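Long-range contacts in uncharacterized protein (Pseudomonas aeruginosa, PDB 6P8P), which is a bacterial HORMA-domain protein (Cap8) of a type III CBASS phage-resistance system, where it probably helps control a cGAS-like nucleotidyltransferase: residues R37-A42 against S122-A127; I61-D66 against W100-P105; E26-G31 against F93-G98. The protein carries 2 engineered substitutions. All coordinates share one frame; numbering follows the deposited sequence. Where two conformers were deposited one is given.

Interaction 1 of 3, residues R37-A42 against S122-A127; sequences RSELRA and SSRIIA
Glu39 of helix 35-42 meets Ser122 through its carboxylate. The CG of Glu39 is anti to the carbonyl carbon (chi1 -81°) and the chain runs extended beyond it. Ser122 OG donates to Glu39 OE1 at 2.6 Å, approaching on the anti side of the carboxylate, 29° out of its plane. A water 2.8 Å from Glu39 OE1 donates to it as well, so the hydroxyl and the water both grip this oxygen, and the water also accepts from Ser123 N at 2.9 Å. Ser122 OG in turn accepts two backbone N-H groups: Ile125 N donates to it over 2.9 Å, as does Arg124 N, an ST motif and ST turn in one that fixes the hydroxyl just ahead of strand 125-129. In this HORMA domain that strand is an outermost strand of the mixed sheet within this chain, beside strand 101-106, and the contact sets helix 35-42 against its entry. The backbone of Glu39 takes part too, its O lying 3.7 Å from Ile125 CD1. Arg124, whose CB approaches the carboxylate, sends its guanidinium to Asp99 and Trp100 instead. Further on, Leu40 starts away from the strand, but its CD1 reaches Ile125 CD1 at 3.9 Å, the two side chains crossing at about a right angle. Trp100 packs against Glu39, Leu40 and Ile125, while Val25 and Thr29 of helix 17-29 touch Leu40.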
loop_
_atom_site.group_PDB
_atom_site.type_symbol
_atom_site.label_atom_id
_atom_site.label_comp_id
_atom_site.label_asym_id
_atom_site.label_seq_id
_atom_site.Cartn_x
_atom_site.Cartn_y
_atom_site.Cartn_z
ATOM N N ARG A 37 -17.987 -2.311 -0.831
ATOM C CA ARG A 37 -17.309 -1.307 -0.027
ATOM C C ARG A 37 -16.211 -1.944 0.801
ATOM O O ARG A 37 -15.124 -1.367 0.956
ATOM C CB ARG A 37 -18.265 -0.575 0.903
ATOM C CG ARG A 37 -17.614 0.576 1.630
ATOM C CD ARG A 37 -18.613 1.495 2.317
ATOM N NE ARG A 37 -19.049 0.949 3.585
ATOM C CZ ARG A 37 -19.979 1.497 4.365
ATOM N NH1 ARG A 37 -20.595 2.613 3.985
ATOM N NH2 ARG A 37 -20.293 0.922 5.520
ATOM N N SER A 38 -16.477 -3.144 1.333
ATOM C CA SER A 38 -15.449 -3.846 2.104
ATOM C C SER A 38 -14.226 -4.139 1.257
ATOM O O SER A 38 -13.090 -4.017 1.736
ATOM C CB SER A 38 -16.015 -5.150 2.679
ATOM O OG SER A 38 -16.952 -4.863 3.711
ATOM N N GLU A 39 -14.429 -4.559 0.003
ATOM C CA GLU A 39 -13.280 -4.852 -0.844
ATOM C C GLU A 39 -12.498 -3.584 -1.178
ATOM O O GLU A 39 -11.263 -3.595 -1.154
ATOM C CB GLU A 39 -13.695 -5.548 -2.128
ATOM C CG GLU A 39 -13.936 -7.044 -1.968
ATOM C CD GLU A 39 -14.186 -7.772 -3.287
ATOM O OE1 GLU A 39 -13.604 -7.409 -4.330
ATOM O OE2 GLU A 39 -14.978 -8.734 -3.281
ATOM N N LEU A 40 -13.194 -2.503 -1.509
ATOM C CA LEU A 40 -12.499 -1.243 -1.780
ATOM C C LEU A 40 -11.700 -0.775 -0.566
ATOM O O LEU A 40 -10.559 -0.308 -0.702
ATOM C CB LEU A 40 -13.500 -0.175 -2.208
ATOM C CG LEU A 40 -13.820 -0.118 -3.706
ATOM C CD1 LEU A 40 -14.451 -1.339 -4.224
ATOM C CD2 LEU A 40 -14.775 1.094 -3.895
ATOM N N ARG A 41 -12.270 -0.901 0.630
ATOM C CA ARG A 41 -11.550 -0.508 1.830
ATOM C C ARG A 41 -10.398 -1.460 2.106
ATOM O O ARG A 41 -9.348 -1.035 2.595
ATOM C CB ARG A 41 -12.511 -0.431 3.024
ATOM C CG ARG A 41 -13.494 0.723 2.969
ATOM C CD ARG A 41 -14.418 0.738 4.193
ATOM N NE ARG A 41 -15.278 1.913 4.209
ATOM C CZ ARG A 41 -16.349 2.061 4.996
ATOM N NH1 ARG A 41 -16.705 1.096 5.832
ATOM N NH2 ARG A 41 -17.076 3.170 4.939
ATOM N N ALA A 42 -10.535 -2.723 1.715
ATOM C CA ALA A 42 -9.463 -3.690 1.986
ATOM C C ALA A 42 -8.180 -3.388 1.196
ATOM O O ALA A 42 -7.082 -3.766 1.632
ATOM C CB ALA A 42 -9.950 -5.102 1.665
ATOM N N SER A 122 -9.126 -9.194 -3.576
ATOM C CA SER A 122 -10.173 -8.997 -4.563
ATOM C C SER A 122 -9.748 -9.630 -5.874
ATOM O O SER A 122 -8.574 -9.613 -6.233
ATOM C CB SER A 122 -10.462 -7.489 -4.743
ATOM O OG SER A 122 -11.402 -7.235 -5.775
ATOM N N SER A 123 -10.727 -10.141 -6.609
ATOM C CA SER A 123 -10.536 -10.463 -8.017
ATOM C C SER A 123 -11.168 -9.411 -8.928
ATOM O O SER A 123 -10.907 -9.411 -10.134
ATOM C CB SER A 123 -11.119 -11.841 -8.320
ATOM O OG SER A 123 -12.520 -11.843 -8.158
ATOM N N ARG A 124 -11.948 -8.494 -8.367
ATOM C CA ARG A 124 -12.623 -7.478 -9.164
ATOM C C ARG A 124 -11.804 -6.206 -9.282
ATOM O O ARG A 124 -11.971 -5.447 -10.263
ATOM C CB ARG A 124 -13.993 -7.143 -8.564
ATOM C CG ARG A 124 -14.956 -8.346 -8.551
ATOM C CD ARG A 124 -16.270 -8.005 -7.905
ATOM N NE ARG A 124 -17.191 -9.138 -7.952
ATOM C CZ ARG A 124 -17.950 -9.439 -8.993
ATOM N NH1 ARG A 124 -17.895 -8.693 -10.076
ATOM N NH2 ARG A 124 -18.748 -10.496 -8.952
ATOM N N ILE A 125 -10.944 -5.945 -8.299
ATOM C CA ILE A 125 -10.095 -4.762 -8.319
ATOM C C ILE A 125 -8.749 -5.194 -8.863
ATOM O O ILE A 125 -8.067 -6.022 -8.251
ATOM C CB ILE A 125 -9.939 -4.125 -6.935
ATOM C CG1 ILE A 125 -11.290 -3.742 -6.359
ATOM C CG2 ILE A 125 -8.978 -2.899 -7.019
ATOM C CD1 ILE A 125 -11.226 -3.530 -4.855
ATOM N N ILE A 126 -8.351 -4.617 -9.991
ATOM C CA ILE A 126 -7.106 -4.974 -10.653
ATOM C C ILE A 126 -6.339 -3.696 -10.964
ATOM O O ILE A 126 -6.854 -2.588 -10.837
ATOM C CB ILE A 126 -7.350 -5.798 -11.928
ATOM C CG1 ILE A 126 -8.217 -5.016 -12.916
ATOM C CG2 ILE A 126 -8.045 -7.110 -11.571
ATOM C CD1 ILE A 126 -8.455 -5.742 -14.237
ATOM N N ALA A 127 -5.085 -3.871 -11.372
ATOM C CA ALA A 127 -4.227 -2.772 -11.762
ATOM C C ALA A 127 -3.758 -2.956 -13.196
ATOM O O ALA A 127 -3.593 -4.074 -13.686
ATOM C CB ALA A 127 -3.020 -2.673 -10.826
HETATM O O HOH W 1 -13.458 -9.935 -5.563
#

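Interaction 2 of 3, residues I61-D66 against W100-P105; sequences IVATCD and WGMSLP. Engineered in segment 100-105: Met102 (natural residue Val).
Ile61 holds CG1 anti to the carbonyl carbon (chi1 -65°) and CG2 anti to the backbone N, which points the first at Pro105 and the second at Leu104. They lie on neighbouring antiparallel strands in the middle of the HORMA-domain sheet; the axes of strand segments 61-64 and 101-105 come within 4.6 Å, their directions 171° apart. Ile61 CG1 touches Pro105 CD at 3.7 Å, and Ile61 lies side by side with Leu104, CG2 to CD2 3.9 Å. Val62 and Ser103 form a hydrogen-bonded pair: Val62 N donates to Ser103 O at 3.0 Å, and Ser103 N returns a bond to Val62 O. Ala63 and the engineered Met102 (Val in the natural sequence) follow as a non-hydrogen-bonded pair, their side chains on the sheet face packed by helix 17-29, where Leu28 touches both. Thr64 and Gly101 make the next hydrogen-bonded pair, Thr64 N reaching Gly101 O at 2.9 Å with a nearly straight N-H...O angle of 171°. On the other face, with Val62 and Thr64, Ser103 OG bonds to Arg128. At the far end Gly101 N donates to Thr64 O over 2.9 Å from above the carbonyl plane, while Trp100 CA approaches the same oxygen at 3.2 Å.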
loop_
_atom_site.group_PDB
_atom_site.type_symbol
_atom_site.label_atom_id
_atom_site.label_comp_id
_atom_site.label_asym_id
_atom_site.label_seq_id
_atom_site.Cartn_x
_atom_site.Cartn_y
_atom_site.Cartn_z
ATOM N N ILE A 61 -8.599 6.010 -12.569
ATOM C CA ILE A 61 -9.240 4.885 -11.901
ATOM C C ILE A 61 -10.567 4.627 -12.601
ATOM O O ILE A 61 -11.355 5.555 -12.813
ATOM C CB ILE A 61 -9.450 5.199 -10.411
ATOM C CG1 ILE A 61 -8.113 5.346 -9.716
ATOM C CG2 ILE A 61 -10.319 4.108 -9.801
ATOM C CD1 ILE A 61 -8.184 6.087 -8.383
ATOM N N VAL A 62 -10.788 3.398 -13.059
ATOM C CA VAL A 62 -11.989 3.100 -13.842
ATOM C C VAL A 62 -12.849 2.074 -13.145
ATOM O O VAL A 62 -12.414 0.939 -12.935
ATOM C CB VAL A 62 -11.656 2.614 -15.255
ATOM C CG1 VAL A 62 -12.950 2.383 -16.030
ATOM C CG2 VAL A 62 -10.766 3.618 -15.966
ATOM N N ALA A 63 -14.082 2.458 -12.827
ATOM C CA ALA A 63 -15.081 1.541 -12.298
ATOM C C ALA A 63 -16.024 1.134 -13.424
ATOM O O ALA A 63 -16.437 1.988 -14.225
ATOM C CB ALA A 63 -15.876 2.202 -11.174
ATOM N N THR A 64 -16.300 -0.169 -13.509
ATOM C CA THR A 64 -17.246 -0.759 -14.452
ATOM C C THR A 64 -18.334 -1.486 -13.674
ATOM O O THR A 64 -18.114 -1.973 -12.562
ATOM C CB THR A 64 -16.547 -1.721 -15.423
ATOM O OG1 THR A 64 -15.815 -2.715 -14.705
ATOM C CG2 THR A 64 -15.578 -0.977 -16.337
ATOM N N CYS A 65 -19.528 -1.557 -14.255
ATOM C CA CYS A 65 -20.655 -2.145 -13.540
ATOM C C CYS A 65 -21.749 -2.436 -14.564
ATOM O O CYS A 65 -21.571 -2.193 -15.760
ATOM C CB CYS A 65 -21.179 -1.206 -12.453
ATOM S SG CYS A 65 -22.054 0.297 -13.141
ATOM N N ASP A 66 -22.873 -2.962 -14.076
ATOM C CA ASP A 66 -24.121 -3.019 -14.850
ATOM C C ASP A 66 -24.675 -1.594 -14.901
ATOM O O ASP A 66 -25.530 -1.184 -14.107
ATOM C CB ASP A 66 -25.126 -3.976 -14.224
ATOM C CG ASP A 66 -26.496 -3.897 -14.879
ATOM O OD1 ASP A 66 -26.578 -3.447 -16.038
ATOM O OD2 ASP A 66 -27.490 -4.273 -14.216
ATOM N N TRP A 100 -19.374 -5.907 -11.030
ATOM C CA TRP A 100 -18.571 -4.696 -11.041
ATOM C C TRP A 100 -17.088 -5.023 -11.091
ATOM O O TRP A 100 -16.653 -6.136 -10.778
ATOM C CB TRP A 100 -18.879 -3.838 -9.807
ATOM C CG TRP A 100 -18.489 -4.448 -8.497
ATOM C CD1 TRP A 100 -19.257 -5.258 -7.697
ATOM C CD2 TRP A 100 -17.233 -4.284 -7.813
ATOM N NE1 TRP A 100 -18.561 -5.602 -6.567
ATOM C CE2 TRP A 100 -17.306 -5.035 -6.623
ATOM C CE3 TRP A 100 -16.049 -3.595 -8.105
ATOM C CZ2 TRP A 100 -16.258 -5.088 -5.718
ATOM C CZ3 TRP A 100 -15.005 -3.666 -7.207
ATOM C CH2 TRP A 100 -15.112 -4.403 -6.035
ATOM N N GLY A 101 -16.308 -4.027 -11.504
ATOM C CA GLY A 101 -14.864 -4.142 -11.466
ATOM C C GLY A 101 -14.260 -2.771 -11.328
ATOM O O GLY A 101 -14.923 -1.744 -11.502
ATOM N N MET A 102 -12.974 -2.750 -10.991
ATOM C CA MET A 102 -12.227 -1.510 -10.884
ATOM C C MET A 102 -10.817 -1.728 -11.404
ATOM O O MET A 102 -10.183 -2.741 -11.095
ATOM C CB MET A 102 -12.160 -0.997 -9.441
ATOM C CG MET A 102 -13.421 -0.391 -8.937
ATOM S SD MET A 102 -13.149 0.399 -7.370
ATOM C CE MET A 102 -11.971 1.687 -7.819
ATOM N N SER A 103 -10.331 -0.768 -12.187
ATOM C CA SER A 103 -9.001 -0.841 -12.783
ATOM C C SER A 103 -8.195 0.349 -12.300
ATOM O O SER A 103 -8.519 1.494 -12.623
ATOM C CB SER A 103 -9.058 -0.866 -14.310
ATOM O OG SER A 103 -7.729 -0.858 -14.800
ATOM N N LEU A 104 -7.172 0.073 -11.522
ATOM C CA LEU A 104 -6.314 1.097 -10.959
ATOM C C LEU A 104 -5.088 1.314 -11.827
ATOM O O LEU A 104 -4.385 0.337 -12.163
ATOM C CB LEU A 104 -5.865 0.682 -9.559
ATOM C CG LEU A 104 -6.920 0.231 -8.547
ATOM C CD1 LEU A 104 -6.276 -0.027 -7.198
ATOM C CD2 LEU A 104 -8.015 1.276 -8.394
ATOM N N PRO A 105 -4.762 2.567 -12.141
ATOM C CA PRO A 105 -3.534 2.849 -12.883
ATOM C C PRO A 105 -2.318 2.643 -11.997
ATOM O O PRO A 105 -2.315 2.982 -10.811
ATOM C CB PRO A 105 -3.699 4.323 -13.318
ATOM C CG PRO A 105 -4.502 4.919 -12.157
ATOM C CD PRO A 105 -5.455 3.796 -11.724
#

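Interaction 3 of 3, residues E26-G31 against F93-G98; sequences ELLTQG and FEPLKG
Gln30 NE2 donates to the backbone O of Phe93 at 3.0 Å, with an N-H...O angle of 144° and the donor tilted 29° from the carbonyl plane. CG of Gln30 is anti to the carbonyl carbon (chi1 -63°), and the chain stays extended beyond it, which carries the amide across to the loop. Gln30 is the first residue to leave helix 17-29 and does so with positive phi; its side chain therefore departs from the very point where the helix stops. The amide and the ring of Pro95 reach toward each other tip to tip: Gln30 OE1 lies 3.5 Å from Pro95 CD, so the group that bonds Phe93 also packs on the proline.

A second polar link runs through water. Leu28 O accepts from a water at 2.9 Å, and that water accepts from Leu96 N at 3.0 Å, which joins a carbonyl of the last helical turn to an amide inside the type I beta turn from Glu94 to Lys97. Pro95 CD also lies 3.5 Å from Leu28 O, with Pro95 CB and CG near it too.

Beside these polar groups the contact is apolar. Leu28 crosses Pro95 obliquely, CD2 to CB 3.8 Å. Leu96 CD1 comes within 4.3 Å of Leu28 CB, and Leu96 CG approaches Leu28 O.

Glu94 makes a salt bridge with Lys32, a further tie between the loop and the segment just beyond the helix. Leu96 also touches Ala36 and Leu40 of helix 35-42, whereas Leu28 rests on Ile72 of strand 69-75; the loop ahead of strand 101-106 is thus packed against the C-terminal end of helix 17-29, with helix 35-42 beside it and the sheet against Leu28.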
loop_
_atom_site.group_PDB
_atom_site.type_symbol
_atom_site.label_atom_id
_atom_site.label_comp_id
_atom_site.label_asym_id
_atom_site.label_seq_id
_atom_site.Cartn_x
_atom_site.Cartn_y
_atom_site.Cartn_z
ATOM N N GLU A 26 -16.365 6.520 -1.035
ATOM C CA GLU A 26 -17.704 7.044 -0.760
ATOM C C GLU A 26 -18.455 7.373 -2.055
ATOM O O GLU A 26 -19.645 7.069 -2.188
ATOM C CB GLU A 26 -17.604 8.266 0.149
ATOM C CG GLU A 26 -18.977 8.823 0.554
ATOM C CD GLU A 26 -19.814 7.864 1.372
ATOM O OE1 GLU A 26 -19.248 6.927 1.975
ATOM O OE2 GLU A 26 -21.052 8.048 1.403
ATOM N N LEU A 27 -17.765 7.975 -3.028
ATOM C CA LEU A 27 -18.384 8.251 -4.316
ATOM C C LEU A 27 -18.946 6.982 -4.942
ATOM O O LEU A 27 -20.067 6.971 -5.476
ATOM C CB LEU A 27 -17.360 8.873 -5.249
ATOM C CG LEU A 27 -17.913 9.279 -6.614
ATOM C CD1 LEU A 27 -18.535 10.668 -6.553
ATOM C CD2 LEU A 27 -16.816 9.202 -7.670
ATOM N N LEU A 28 -18.196 5.889 -4.855
ATOM C CA LEU A 28 -18.565 4.675 -5.570
ATOM C C LEU A 28 -19.520 3.771 -4.821
ATOM O O LEU A 28 -20.172 2.945 -5.466
ATOM C CB LEU A 28 -17.318 3.888 -5.930
ATOM C CG LEU A 28 -16.389 4.532 -6.943
ATOM C CD1 LEU A 28 -15.089 3.736 -7.093
ATOM C CD2 LEU A 28 -17.078 4.675 -8.290
ATOM N N THR A 29 -19.629 3.904 -3.495
ATOM C CA THR A 29 -20.462 3.002 -2.713
ATOM C C THR A 29 -21.669 3.680 -2.112
ATOM O O THR A 29 -22.635 2.986 -1.782
ATOM C CB THR A 29 -19.668 2.334 -1.583
ATOM O OG1 THR A 29 -19.171 3.319 -0.674
ATOM C CG2 THR A 29 -18.514 1.513 -2.154
ATOM N N GLN A 30 -21.629 4.998 -1.945
ATOM C CA GLN A 30 -22.839 5.788 -1.674
ATOM C C GLN A 30 -23.509 5.338 -0.379
ATOM O O GLN A 30 -24.724 5.188 -0.305
ATOM C CB GLN A 30 -23.814 5.719 -2.853
ATOM C CG GLN A 30 -23.266 6.321 -4.146
ATOM C CD GLN A 30 -24.148 6.087 -5.348
ATOM O OE1 GLN A 30 -24.926 5.127 -5.391
ATOM N NE2 GLN A 30 -24.027 6.963 -6.348
ATOM N N GLY A 31 -22.700 5.086 0.639
ATOM C CA GLY A 31 -23.211 4.730 1.937
ATOM C C GLY A 31 -23.672 3.304 2.109
ATOM O O GLY A 31 -24.228 2.982 3.160
ATOM N N PHE A 93 -26.212 7.285 -10.477
ATOM C CA PHE A 93 -26.452 5.866 -10.709
ATOM C C PHE A 93 -25.678 5.099 -9.642
ATOM O O PHE A 93 -24.836 5.667 -8.938
ATOM C CB PHE A 93 -26.009 5.435 -12.108
ATOM C CG PHE A 93 -24.571 5.753 -12.418
ATOM C CD1 PHE A 93 -24.206 6.982 -12.918
ATOM C CD2 PHE A 93 -23.573 4.801 -12.195
ATOM C CE1 PHE A 93 -22.879 7.287 -13.186
ATOM C CE2 PHE A 93 -22.249 5.099 -12.467
ATOM C CZ PHE A 93 -21.897 6.338 -12.963
ATOM N N GLU A 94 -25.974 3.793 -9.522
ATOM C CA GLU A 94 -25.259 2.913 -8.594
ATOM C C GLU A 94 -23.949 2.463 -9.246
ATOM O O GLU A 94 -23.966 1.611 -10.141
ATOM C CB GLU A 94 -26.118 1.704 -8.213
ATOM C CG GLU A 94 -25.407 0.710 -7.280
ATOM C CD GLU A 94 -26.262 -0.498 -6.901
ATOM O OE1 GLU A 94 -27.478 -0.487 -7.184
ATOM O OE2 GLU A 94 -25.724 -1.452 -6.297
ATOM N N PRO A 95 -22.798 3.014 -8.847
ATOM C CA PRO A 95 -21.604 2.904 -9.694
ATOM C C PRO A 95 -20.944 1.522 -9.679
ATOM O O PRO A 95 -20.096 1.250 -10.540
ATOM C CB PRO A 95 -20.669 3.969 -9.108
ATOM C CG PRO A 95 -21.507 4.849 -8.259
ATOM C CD PRO A 95 -22.596 3.966 -7.734
ATOM N N LEU A 96 -21.272 0.658 -8.727
ATOM C CA LEU A 96 -20.744 -0.703 -8.709
ATOM C C LEU A 96 -21.860 -1.746 -8.817
ATOM O O LEU A 96 -21.734 -2.868 -8.340
ATOM C CB LEU A 96 -19.906 -0.936 -7.459
ATOM C CG LEU A 96 -18.680 -0.024 -7.300
ATOM C CD1 LEU A 96 -17.932 -0.364 -6.019
ATOM C CD2 LEU A 96 -17.741 -0.096 -8.479
ATOM N N LYS A 97 -22.936 -1.399 -9.500
ATOM C CA LYS A 97 -24.075 -2.301 -9.624
ATOM C C LYS A 97 -23.682 -3.603 -10.309
ATOM O O LYS A 97 -22.987 -3.601 -11.332
ATOM C CB LYS A 97 -25.177 -1.598 -10.407
ATOM C CG LYS A 97 -26.493 -2.374 -10.447
ATOM C CD LYS A 97 -27.518 -1.536 -11.207
ATOM C CE LYS A 97 -28.926 -2.062 -10.969
ATOM N NZ LYS A 97 -29.003 -3.513 -11.247
ATOM N N GLY A 98 -24.125 -4.720 -9.733
ATOM C CA GLY A 98 -24.015 -5.984 -10.443
ATOM C C GLY A 98 -22.593 -6.484 -10.504
ATOM O O GLY A 98 -21.855 -6.447 -9.520
HETATM O O HOH W 2 -22.239 1.015 -5.858
#

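From the N terminus, helix 17-29 ends at residues 26-31, which pair with 93-98 in interaction 3 and close a loop of 61 residues. Helix 35-42 comes next, and interaction 1 joins it to 122-127 across 79 residues; these two loops cross. Strand 61-64 then pairs with 100-105 in interaction 2, which lies wholly within the span of interaction 1 but crosses interaction 3. Strands 101-106 and 125-129 are neighbours in the sheet, so interactions 1 and 2 share it, with Ile126 N 2.8 Å from Met102 O. Leu40 CD1 meets Leu96 CD1, and Cys65 packs on the 95-97 backbone, linking both helices, sheet and loop.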